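Local coordinates for protein citrate synthase (Thermotoga maritima, PDB 2P2W) that probably catalyses the formation of citrate and CoA from oxaloacetate, acetyl-CoA and water, a step of the tricarboxylic acid cycle, at residues L88-V93 with R314-A319; D92-F97 with T124-Y129; R230-V235 with E284-S289. One frame throughout, in Å; residues are numbered along the deposited sequence.

Contact 1: residues L88-V93 with R314-A319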
loop_
_atom_site.group_PDB
_atom_site.type_symbol
_atom_site.label_atom_id
_atom_site.label_comp_id
_atom_site.label_asym_id
_atom_site.label_seq_id
_atom_site.Cartn_x
_atom_site.Cartn_y
_atom_site.Cartn_z
ATOM N N LEU A 88 -2.129 -1.997 -19.861
ATOM C CA LEU A 88 -1.855 -1.921 -18.430
ATOM C C LEU A 88 -1.886 -3.301 -17.780
ATOM O O LEU A 88 -2.544 -4.215 -18.275
ATOM C CB LEU A 88 -2.892 -1.029 -17.738
ATOM C CG LEU A 88 -3.011 0.424 -18.194
ATOM C CD1 LEU A 88 -4.193 1.083 -17.488
ATOM C CD2 LEU A 88 -1.715 1.161 -17.890
ATOM N N HIS A 89 -1.167 -3.444 -16.671
ATOM C CA HIS A 89 -1.158 -4.698 -15.923
ATOM C C HIS A 89 -2.472 -4.668 -15.138
ATOM O O HIS A 89 -2.871 -3.617 -14.625
ATOM C CB HIS A 89 0.046 -4.742 -14.974
ATOM C CG HIS A 89 0.207 -6.047 -14.251
ATOM N ND1 HIS A 89 -0.566 -6.399 -13.164
ATOM C CD2 HIS A 89 1.063 -7.080 -14.453
ATOM C CE1 HIS A 89 -0.192 -7.589 -12.726
ATOM N NE2 HIS A 89 0.794 -8.024 -13.491
ATOM N N TYR A 90 -3.150 -5.806 -15.043
ATOM C CA TYR A 90 -4.434 -5.853 -14.341
ATOM C C TYR A 90 -4.431 -5.405 -12.880
ATOM O O TYR A 90 -5.417 -4.833 -12.412
ATOM C CB TYR A 90 -5.048 -7.248 -14.491
ATOM C CG TYR A 90 -5.615 -7.465 -15.874
ATOM C CD1 TYR A 90 -6.909 -7.048 -16.188
ATOM C CD2 TYR A 90 -4.835 -8.016 -16.893
ATOM C CE1 TYR A 90 -7.415 -7.171 -17.482
ATOM C CE2 TYR A 90 -5.330 -8.140 -18.193
ATOM C CZ TYR A 90 -6.621 -7.714 -18.477
ATOM O OH TYR A 90 -7.116 -7.815 -19.759
ATOM N N ILE A 91 -3.343 -5.648 -12.155
ATOM C CA ILE A 91 -3.281 -5.205 -10.763
ATOM C C ILE A 91 -3.375 -3.675 -10.735
ATOM O O ILE A 91 -4.041 -3.096 -9.868
ATOM C CB ILE A 91 -1.959 -5.644 -10.071
ATOM C CG1 ILE A 91 -1.993 -7.146 -9.761
ATOM C CG2 ILE A 91 -1.745 -4.839 -8.782
ATOM C CD1 ILE A 91 -3.033 -7.562 -8.718
ATOM N N ASP A 92 -2.709 -3.022 -11.687
ATOM C CA ASP A 92 -2.734 -1.563 -11.760
ATOM C C ASP A 92 -4.124 -1.063 -12.138
ATOM O O ASP A 92 -4.570 -0.019 -11.658
ATOM C CB ASP A 92 -1.699 -1.050 -12.765
ATOM C CG ASP A 92 -0.273 -1.230 -12.271
ATOM O OD1 ASP A 92 -0.089 -1.374 -11.045
ATOM O OD2 ASP A 92 0.659 -1.219 -13.100
ATOM N N VAL A 93 -4.803 -1.812 -13.001
ATOM C CA VAL A 93 -6.152 -1.459 -13.425
ATOM C C VAL A 93 -7.052 -1.423 -12.191
ATOM O O VAL A 93 -7.854 -0.499 -12.017
ATOM C CB VAL A 93 -6.697 -2.492 -14.444
ATOM C CG1 VAL A 93 -8.170 -2.236 -14.720
ATOM C CG2 VAL A 93 -5.897 -2.399 -15.740
ATOM N N ARG A 314 -1.831 -14.166 -18.827
ATOM C CA ARG A 314 -0.832 -14.264 -17.767
ATOM C C ARG A 314 -0.743 -13.005 -16.891
ATOM O O ARG A 314 -0.481 -13.068 -15.696
ATOM C CB ARG A 314 0.522 -14.578 -18.406
ATOM C CG ARG A 314 0.518 -15.957 -19.066
ATOM C CD ARG A 314 1.894 -16.381 -19.590
ATOM N NE ARG A 314 1.824 -17.764 -20.078
ATOM C CZ ARG A 314 2.948 -18.329 -20.554
ATOM N NH1 ARG A 314 4.079 -17.647 -20.582
ATOM N NH2 ARG A 314 2.916 -19.596 -20.981
ATOM N N ASN A 315 -0.932 -11.826 -17.515
ATOM C CA ASN A 315 -0.815 -10.604 -16.722
ATOM C C ASN A 315 -2.079 -10.304 -15.902
ATOM O O ASN A 315 -2.251 -9.229 -15.335
ATOM C CB ASN A 315 -0.416 -9.430 -17.630
ATOM C CG ASN A 315 -1.565 -9.012 -18.510
ATOM O OD1 ASN A 315 -2.410 -9.810 -18.903
ATOM N ND2 ASN A 315 -1.564 -7.713 -18.855
ATOM N N MET A 316 -2.995 -11.305 -15.868
ATOM C CA MET A 316 -4.165 -11.211 -14.996
ATOM C C MET A 316 -4.100 -12.212 -13.822
ATOM O O MET A 316 -4.929 -12.198 -12.915
ATOM C CB MET A 316 -5.440 -11.454 -15.826
ATOM C CG MET A 316 -6.716 -11.119 -15.044
ATOM S SD MET A 316 -8.205 -11.776 -15.812
ATOM C CE MET A 316 -8.353 -10.576 -17.144
ATOM N N PHE A 317 -3.098 -13.129 -13.884
ATOM C CA PHE A 317 -2.984 -14.162 -12.839
ATOM C C PHE A 317 -2.968 -13.557 -11.408
ATOM O O PHE A 317 -3.668 -14.023 -10.521
ATOM C CB PHE A 317 -1.688 -14.955 -13.064
ATOM C CG PHE A 317 -1.780 -15.920 -14.220
ATOM C CD1 PHE A 317 -2.855 -15.884 -15.103
ATOM C CD2 PHE A 317 -0.745 -16.824 -14.432
ATOM C CE1 PHE A 317 -2.886 -16.753 -16.194
ATOM C CE2 PHE A 317 -0.782 -17.687 -15.527
ATOM C CZ PHE A 317 -1.850 -17.653 -16.408
ATOM N N THR A 318 -2.160 -12.524 -11.177
ATOM C CA THR A 318 -2.106 -11.927 -9.849
ATOM C C THR A 318 -3.444 -11.267 -9.507
ATOM O O THR A 318 -3.863 -11.260 -8.349
ATOM C CB THR A 318 -0.973 -10.873 -9.739
ATOM O OG1 THR A 318 0.281 -11.482 -10.069
ATOM C CG2 THR A 318 -0.883 -10.341 -8.315
ATOM N N ALA A 319 -4.118 -10.721 -10.515
ATOM C CA ALA A 319 -5.410 -10.074 -10.290
ATOM C C ALA A 319 -6.467 -11.125 -9.944
ATOM O O ALA A 319 -7.422 -10.840 -9.218
ATOM C CB ALA A 319 -5.829 -9.282 -11.527
HETATM O O HOH W 1 -2.826 -5.582 -20.595
#

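Contact 2: residues D92-F97 with T124-Y129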
loop_
_atom_site.group_PDB
_atom_site.type_symbol
_atom_site.label_atom_id
_atom_site.label_comp_id
_atom_site.label_asym_id
_atom_site.label_seq_id
_atom_site.Cartn_x
_atom_site.Cartn_y
_atom_site.Cartn_z
ATOM N N ASP A 92 -2.709 -3.022 -11.687
ATOM C CA ASP A 92 -2.734 -1.563 -11.760
ATOM C C ASP A 92 -4.124 -1.063 -12.138
ATOM O O ASP A 92 -4.570 -0.019 -11.658
ATOM C CB ASP A 92 -1.699 -1.050 -12.765
ATOM C CG ASP A 92 -0.273 -1.230 -12.271
ATOM O OD1 ASP A 92 -0.089 -1.374 -11.045
ATOM O OD2 ASP A 92 0.659 -1.219 -13.100
ATOM N N VAL A 93 -4.803 -1.812 -13.001
ATOM C CA VAL A 93 -6.152 -1.459 -13.425
ATOM C C VAL A 93 -7.052 -1.423 -12.191
ATOM O O VAL A 93 -7.854 -0.499 -12.017
ATOM C CB VAL A 93 -6.697 -2.492 -14.444
ATOM C CG1 VAL A 93 -8.170 -2.236 -14.720
ATOM C CG2 VAL A 93 -5.897 -2.399 -15.740
ATOM N N LEU A 94 -6.906 -2.430 -11.332
ATOM C CA LEU A 94 -7.685 -2.501 -10.098
ATOM C C LEU A 94 -7.410 -1.280 -9.215
ATOM O O LEU A 94 -8.336 -0.695 -8.656
ATOM C CB LEU A 94 -7.351 -3.785 -9.329
ATOM C CG LEU A 94 -7.943 -5.088 -9.883
ATOM C CD1 LEU A 94 -7.334 -6.289 -9.170
ATOM C CD2 LEU A 94 -9.451 -5.066 -9.710
ATOM N N LYS A 95 -6.139 -0.896 -9.093
ATOM C CA LYS A 95 -5.773 0.264 -8.277
ATOM C C LYS A 95 -6.521 1.503 -8.744
ATOM O O LYS A 95 -7.107 2.241 -7.945
ATOM C CB LYS A 95 -4.276 0.559 -8.380
ATOM C CG LYS A 95 -3.351 -0.430 -7.703
ATOM C CD LYS A 95 -1.928 -0.003 -7.996
ATOM C CE LYS A 95 -0.930 -1.114 -7.757
ATOM N NZ LYS A 95 0.409 -0.694 -8.256
ATOM N N ILE A 96 -6.474 1.732 -10.053
ATOM C CA ILE A 96 -7.133 2.882 -10.660
ATOM C C ILE A 96 -8.610 2.965 -10.308
ATOM O O ILE A 96 -9.084 3.978 -9.794
ATOM C CB ILE A 96 -7.008 2.843 -12.198
ATOM C CG1 ILE A 96 -5.538 2.973 -12.607
ATOM C CG2 ILE A 96 -7.846 3.963 -12.816
ATOM C CD1 ILE A 96 -5.287 2.725 -14.094
ATOM N N PHE A 97 -9.346 1.896 -10.587
ATOM C CA PHE A 97 -10.787 1.943 -10.359
ATOM C C PHE A 97 -11.175 1.952 -8.865
ATOM O O PHE A 97 -12.283 2.307 -8.491
ATOM C CB PHE A 97 -11.446 0.771 -11.102
ATOM C CG PHE A 97 -11.508 1.072 -12.577
ATOM C CD1 PHE A 97 -12.407 2.021 -13.053
ATOM C CD2 PHE A 97 -10.635 0.444 -13.453
ATOM C CE1 PHE A 97 -12.424 2.346 -14.405
ATOM C CE2 PHE A 97 -10.655 0.776 -14.805
ATOM C CZ PHE A 97 -11.542 1.730 -15.288
ATOM N N THR A 124 -15.822 -7.351 -12.461
ATOM C CA THR A 124 -16.335 -6.445 -13.478
ATOM C C THR A 124 -15.201 -5.560 -13.981
ATOM O O THR A 124 -15.078 -5.312 -15.179
ATOM C CB THR A 124 -17.462 -5.570 -12.912
ATOM O OG1 THR A 124 -18.493 -6.418 -12.390
ATOM C CG2 THR A 124 -18.047 -4.675 -14.004
ATOM N N ILE A 125 -14.371 -5.086 -13.057
ATOM C CA ILE A 125 -13.236 -4.245 -13.423
ATOM C C ILE A 125 -12.323 -5.018 -14.369
ATOM O O ILE A 125 -11.939 -4.511 -15.423
ATOM C CB ILE A 125 -12.424 -3.820 -12.174
ATOM C CG1 ILE A 125 -13.238 -2.829 -11.338
ATOM C CG2 ILE A 125 -11.094 -3.195 -12.591
ATOM C CD1 ILE A 125 -12.609 -2.504 -9.993
ATOM N N LEU A 126 -11.989 -6.248 -13.990
ATOM C CA LEU A 126 -11.110 -7.085 -14.800
ATOM C C LEU A 126 -11.716 -7.456 -16.148
ATOM O O LEU A 126 -11.059 -7.338 -17.180
ATOM C CB LEU A 126 -10.746 -8.366 -14.043
ATOM C CG LEU A 126 -10.063 -8.195 -12.683
ATOM C CD1 LEU A 126 -9.671 -9.562 -12.134
ATOM C CD2 LEU A 126 -8.833 -7.308 -12.830
ATOM N N ALA A 127 -12.966 -7.912 -16.139
ATOM C CA ALA A 127 -13.623 -8.310 -17.377
ATOM C C ALA A 127 -13.776 -7.134 -18.340
ATOM O O ALA A 127 -13.481 -7.259 -19.531
ATOM C CB ALA A 127 -14.981 -8.930 -17.072
ATOM N N TYR A 128 -14.227 -5.994 -17.826
ATOM C CA TYR A 128 -14.400 -4.809 -18.660
ATOM C C TYR A 128 -13.096 -4.369 -19.310
ATOM O O TYR A 128 -13.075 -4.022 -20.492
ATOM C CB TYR A 128 -14.945 -3.643 -17.835
ATOM C CG TYR A 128 -16.450 -3.634 -17.635
ATOM C CD1 TYR A 128 -17.235 -4.747 -17.939
ATOM C CD2 TYR A 128 -17.082 -2.506 -17.117
ATOM C CE1 TYR A 128 -18.621 -4.732 -17.727
ATOM C CE2 TYR A 128 -18.454 -2.480 -16.901
ATOM C CZ TYR A 128 -19.218 -3.592 -17.206
ATOM O OH TYR A 128 -20.573 -3.553 -16.975
ATOM N N TYR A 129 -12.011 -4.364 -18.540
ATOM C CA TYR A 129 -10.734 -3.938 -19.096
ATOM C C TYR A 129 -10.242 -4.941 -20.132
ATOM O O TYR A 129 -9.632 -4.566 -21.130
ATOM C CB TYR A 129 -9.684 -3.754 -17.996
ATOM C CG TYR A 129 -8.398 -3.164 -18.525
ATOM C CD1 TYR A 129 -8.279 -1.787 -18.743
ATOM C CD2 TYR A 129 -7.337 -3.983 -18.895
ATOM C CE1 TYR A 129 -7.131 -1.247 -19.328
ATOM C CE2 TYR A 129 -6.186 -3.453 -19.476
ATOM C CZ TYR A 129 -6.090 -2.088 -19.692
ATOM O OH TYR A 129 -4.952 -1.576 -20.274
#

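Contact 3: residues R230-V235 with E284-S289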
loop_
_atom_site.group_PDB
_atom_site.type_symbol
_atom_site.label_atom_id
_atom_site.label_comp_id
_atom_site.label_asym_id
_atom_site.label_seq_id
_atom_site.Cartn_x
_atom_site.Cartn_y
_atom_site.Cartn_z
ATOM N N ARG A 230 14.965 -31.704 -18.837
ATOM C CA ARG A 230 15.886 -30.633 -18.491
ATOM C C ARG A 230 15.728 -30.071 -17.075
ATOM O O ARG A 230 16.425 -29.126 -16.703
ATOM C CB ARG A 230 15.738 -29.508 -19.520
ATOM C CG ARG A 230 16.019 -29.958 -20.953
ATOM C CD ARG A 230 15.456 -28.983 -21.980
ATOM N NE ARG A 230 16.066 -27.661 -21.894
ATOM C CZ ARG A 230 17.217 -27.321 -22.469
ATOM N NH1 ARG A 230 17.894 -28.210 -23.187
ATOM N NH2 ARG A 230 17.690 -26.091 -22.320
ATOM N N VAL A 231 14.829 -30.653 -16.288
ATOM C CA VAL A 231 14.596 -30.180 -14.924
ATOM C C VAL A 231 15.840 -30.222 -14.032
ATOM O O VAL A 231 16.209 -29.217 -13.427
ATOM C CB VAL A 231 13.447 -30.974 -14.252
ATOM C CG1 VAL A 231 13.443 -30.740 -12.746
ATOM C CG2 VAL A 231 12.116 -30.533 -14.836
ATOM N N GLU A 232 16.489 -31.377 -13.950
ATOM C CA GLU A 232 17.679 -31.504 -13.113
ATOM C C GLU A 232 18.713 -30.414 -13.382
ATOM O O GLU A 232 19.200 -29.765 -12.455
ATOM C CB GLU A 232 18.325 -32.875 -13.310
ATOM C CG GLU A 232 19.571 -33.066 -12.467
ATOM C CD GLU A 232 20.222 -34.411 -12.689
ATOM O OE1 GLU A 232 19.743 -35.169 -13.557
ATOM O OE2 GLU A 232 21.216 -34.709 -11.999
ATOM N N GLU A 233 19.043 -30.212 -14.654
ATOM C CA GLU A 233 20.024 -29.204 -15.046
ATOM C C GLU A 233 19.612 -27.788 -14.646
ATOM O O GLU A 233 20.440 -26.985 -14.208
ATOM C CB GLU A 233 20.246 -29.257 -16.557
ATOM C CG GLU A 233 21.322 -28.307 -17.058
ATOM C CD GLU A 233 21.789 -28.649 -18.460
ATOM O OE1 GLU A 233 21.499 -29.773 -18.928
ATOM O OE2 GLU A 233 22.448 -27.795 -19.096
ATOM N N PHE A 234 18.332 -27.476 -14.813
ATOM C CA PHE A 234 17.828 -26.152 -14.470
ATOM C C PHE A 234 17.928 -25.892 -12.970
ATOM O O PHE A 234 18.355 -24.815 -12.545
ATOM C CB PHE A 234 16.369 -26.012 -14.903
ATOM C CG PHE A 234 15.753 -24.698 -14.525
ATOM C CD1 PHE A 234 16.048 -23.543 -15.244
ATOM C CD2 PHE A 234 14.887 -24.613 -13.438
ATOM C CE1 PHE A 234 15.486 -22.319 -14.885
ATOM C CE2 PHE A 234 14.321 -23.395 -13.070
ATOM C CZ PHE A 234 14.620 -22.246 -13.795
ATOM N N VAL A 235 17.521 -26.876 -12.173
ATOM C CA VAL A 235 17.564 -26.737 -10.720
ATOM C C VAL A 235 18.997 -26.549 -10.223
ATOM O O VAL A 235 19.263 -25.662 -9.412
ATOM C CB VAL A 235 16.929 -27.965 -10.019
ATOM C CG1 VAL A 235 17.129 -27.874 -8.512
ATOM C CG2 VAL A 235 15.439 -28.027 -10.343
ATOM N N GLU A 284 8.640 -30.555 -9.221
ATOM C CA GLU A 284 8.338 -30.898 -7.839
ATOM C C GLU A 284 8.989 -32.231 -7.488
ATOM O O GLU A 284 9.595 -32.376 -6.425
ATOM C CB GLU A 284 6.829 -31.011 -7.619
ATOM C CG GLU A 284 6.473 -31.700 -6.310
ATOM C CD GLU A 284 4.984 -31.836 -6.099
ATOM O OE1 GLU A 284 4.213 -31.175 -6.825
ATOM O OE2 GLU A 284 4.584 -32.605 -5.199
ATOM N N GLU A 285 8.857 -33.203 -8.385
ATOM C CA GLU A 285 9.433 -34.523 -8.149
ATOM C C GLU A 285 10.927 -34.443 -7.869
ATOM O O GLU A 285 11.422 -35.051 -6.919
ATOM C CB GLU A 285 9.212 -35.446 -9.351
ATOM C CG GLU A 285 9.680 -36.879 -9.102
ATOM C CD GLU A 285 9.718 -37.719 -10.367
ATOM O OE1 GLU A 285 10.626 -37.499 -11.197
ATOM O OE2 GLU A 285 8.839 -38.592 -10.538
ATOM N N TYR A 286 11.646 -33.696 -8.696
ATOM C CA TYR A 286 13.085 -33.583 -8.530
ATOM C C TYR A 286 13.500 -32.853 -7.257
ATOM O O TYR A 286 14.388 -33.306 -6.529
ATOM C CB TYR A 286 13.709 -32.886 -9.742
ATOM C CG TYR A 286 15.206 -32.722 -9.617
ATOM C CD1 TYR A 286 16.071 -33.727 -10.050
ATOM C CD2 TYR A 286 15.757 -31.597 -9.003
ATOM C CE1 TYR A 286 17.444 -33.619 -9.870
ATOM C CE2 TYR A 286 17.131 -31.477 -8.817
ATOM C CZ TYR A 286 17.969 -32.492 -9.252
ATOM O OH TYR A 286 19.328 -32.389 -9.065
ATOM N N ILE A 287 12.855 -31.722 -6.994
ATOM C CA ILE A 287 13.180 -30.920 -5.826
ATOM C C ILE A 287 12.837 -31.611 -4.513
ATOM O O ILE A 287 13.637 -31.602 -3.582
ATOM C CB ILE A 287 12.485 -29.540 -5.907
ATOM C CG1 ILE A 287 13.152 -28.713 -7.010
ATOM C CG2 ILE A 287 12.562 -28.821 -4.558
ATOM C CD1 ILE A 287 12.539 -27.344 -7.237
ATOM N N VAL A 288 11.660 -32.225 -4.441
ATOM C CA VAL A 288 11.250 -32.910 -3.223
ATOM C C VAL A 288 11.981 -34.244 -3.012
ATOM O O VAL A 288 12.423 -34.534 -1.898
ATOM C CB VAL A 288 9.718 -33.145 -3.210
ATOM C CG1 VAL A 288 9.312 -33.921 -1.964
ATOM C CG2 VAL A 288 8.994 -31.803 -3.245
ATOM N N SER A 289 12.123 -35.049 -4.066
ATOM C CA SER A 289 12.802 -36.342 -3.920
ATOM C C SER A 289 14.276 -36.179 -3.539
ATOM O O SER A 289 14.833 -37.011 -2.821
ATOM C CB SER A 289 12.680 -37.177 -5.204
ATOM O OG SER A 289 13.424 -36.618 -6.274
HETATM O O HOH W 2 20.737 -34.638 -9.113
#

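Contact 1: residues L88-V93 with R314-A319
Two helix beginnings meet in this buried contact of the mainly helical citrate synthase fold: helix 90-98, N-capped by His89, and helix 317-337. The His89 imidazole, its CG anti to the backbone N (chi1 -175°), folds over the first turn so that ND1 accepts from Ile91 N at 3.0 Å, close to the ring plane. NE2 bonds to Glu216 OE1, consistent with a proton on NE2. Over the centre of one imidazole face stands the backbone oxygen of Asn315, 3.7 Å above the plane.

That same oxygen lies at the edge of the Tyr90 ring, 3.3 Å from Tyr90 CD2, and so meets one ring by its face and the other by its edge. Met316 takes a face of the phenol: bent at chi3 (-76°), it sets CE 3.7 Å from the Tyr90 ring centroid, a CH-pi contact, with SD making a Met-aromatic one. Ile91 CD1 meets Thr318 CG2 at 3.5 Å, the side chains crossing at about a right angle; that of Thr318 is about 8 Å from the side chain of Asp300, a predicted active-site residue, and near a bound citrate. A water donates to Leu88 O (2.7 Å) and accepts from Asn315 ND2 (3.0 Å).

Contact 2: residues D92-F97 with T124-Y129
This is a buried, wholly apolar helix-helix contact, in which helix 90-98 crosses helix 110-133 with 117° between the N-to-C directions and 9.8 Å between the axes of the short segments. No hydrogen bond runs between the two segments; aliphatic branches and one aromatic face hold them together. Ile125 is the central side chain, reaching between Val93, Leu94 and Phe97. Its CG2 branch, anti to the backbone N, lies 3.7 Å from Val93 CG1 and also touches Leu94 CD2, while CD1 of Ile125 runs on to Phe97 CB at 3.6 Å. Ile125 and Phe97 lie side by side, pointing opposite ways.

The other methyl of Val93, CG2, sits almost exactly above the middle of the Tyr129 ring, 3.6 Å from its centroid and 4° off the normal, a CH-pi contact. The phenol is fixed at its far end as well, since Tyr129 OH is hydrogen-bonded to both Pro85 O and Leu88 N. Leu94 extends the apolar seam by bringing CG to Leu126 CD2 at 3.8 Å, and Ala319 of helix 317-337 packs against both leucines. On helix 90-98, Lys95 NZ forms a salt bridge with Asp92 OD1 (2.9 Å) and bonds to Ser197 of the second subunit; Asp92 OD2 is also bridged by Lys207. The whole is an obliquely crossed helix pair with an apolar interface, part of the largely helical citrate synthase fold.

Contact 3: residues R230-V235 with E284-S289
Glu285 O is gripped by two donors from the same residue, Ser289 OG at 2.6 Å and the helical amide Ser289 N at 2.9 Å. The hydroxyl comes from above the carbonyl plane, so the serine side chain folds back on the last turn of helix 275-289. Tyr286 OH, the polar atom nearer the facing helix, also has two partners: Gln236 NE2, one residue beyond 230-235, and a water 2.7 Å from Tyr286 OH. That water donates to Glu232 OE2, linking carboxylate and phenol, whose planes are 33° apart.

Tyr286 carries the contact through its ring. With CG anti to the backbone N (chi1 179°), the side chain reaches out from its helix and lies across helix 231-241. One face of the ring receives Glu232 CA in a CH-pi contact, offset toward the rim. The extended Glu232 side chain crosses the ring obliquely, with CG 3.4 Å from Tyr286 CE1, before its carboxylate goes on to the water. The axes of segments 231-235 and 284-289 run at 58° to each other, in a helix pair that probably belongs to the small domain, as in other citrate synthases, and whose apolar side is made by two valines one turn apart. Val231 CG1 touches the root of the tyrosine at Tyr286 CB (3.7 Å), whereas Val235 CG1 comes in at the ring edge, 3.6 Å from Tyr286 CE2. An alanine in place of Tyr286 would remove the ring between Glu232 and Val235 together with the hydroxyl held by Gln236 and the water, and would probably loosen the packing of the two helices. Val235 CG2 meets Ile287 CG1 at 4.1 Å, and Leu283, one turn earlier on helix 275-289, also packs against Val231 and Val235.

Contacts 1 and 2 share helix 90-98 and form one continuous buried region, their centres about 8 Å apart. Helix 317-337 meets the beginning of helix 90-98 and helix 110-133 packs further along it, with Tyr90 lying edge-to-face on Tyr129 where the two contacts join. Both also touch the second subunit, so this buried region extends to the interface with it. Contact 3 stands apart, its centre about 29 Å from that of contact 1 and 37 Å from that of contact 2. In sequence it follows contact 2 and falls between 88-93 and 314-319, as expected if its helices form part of a separate small domain.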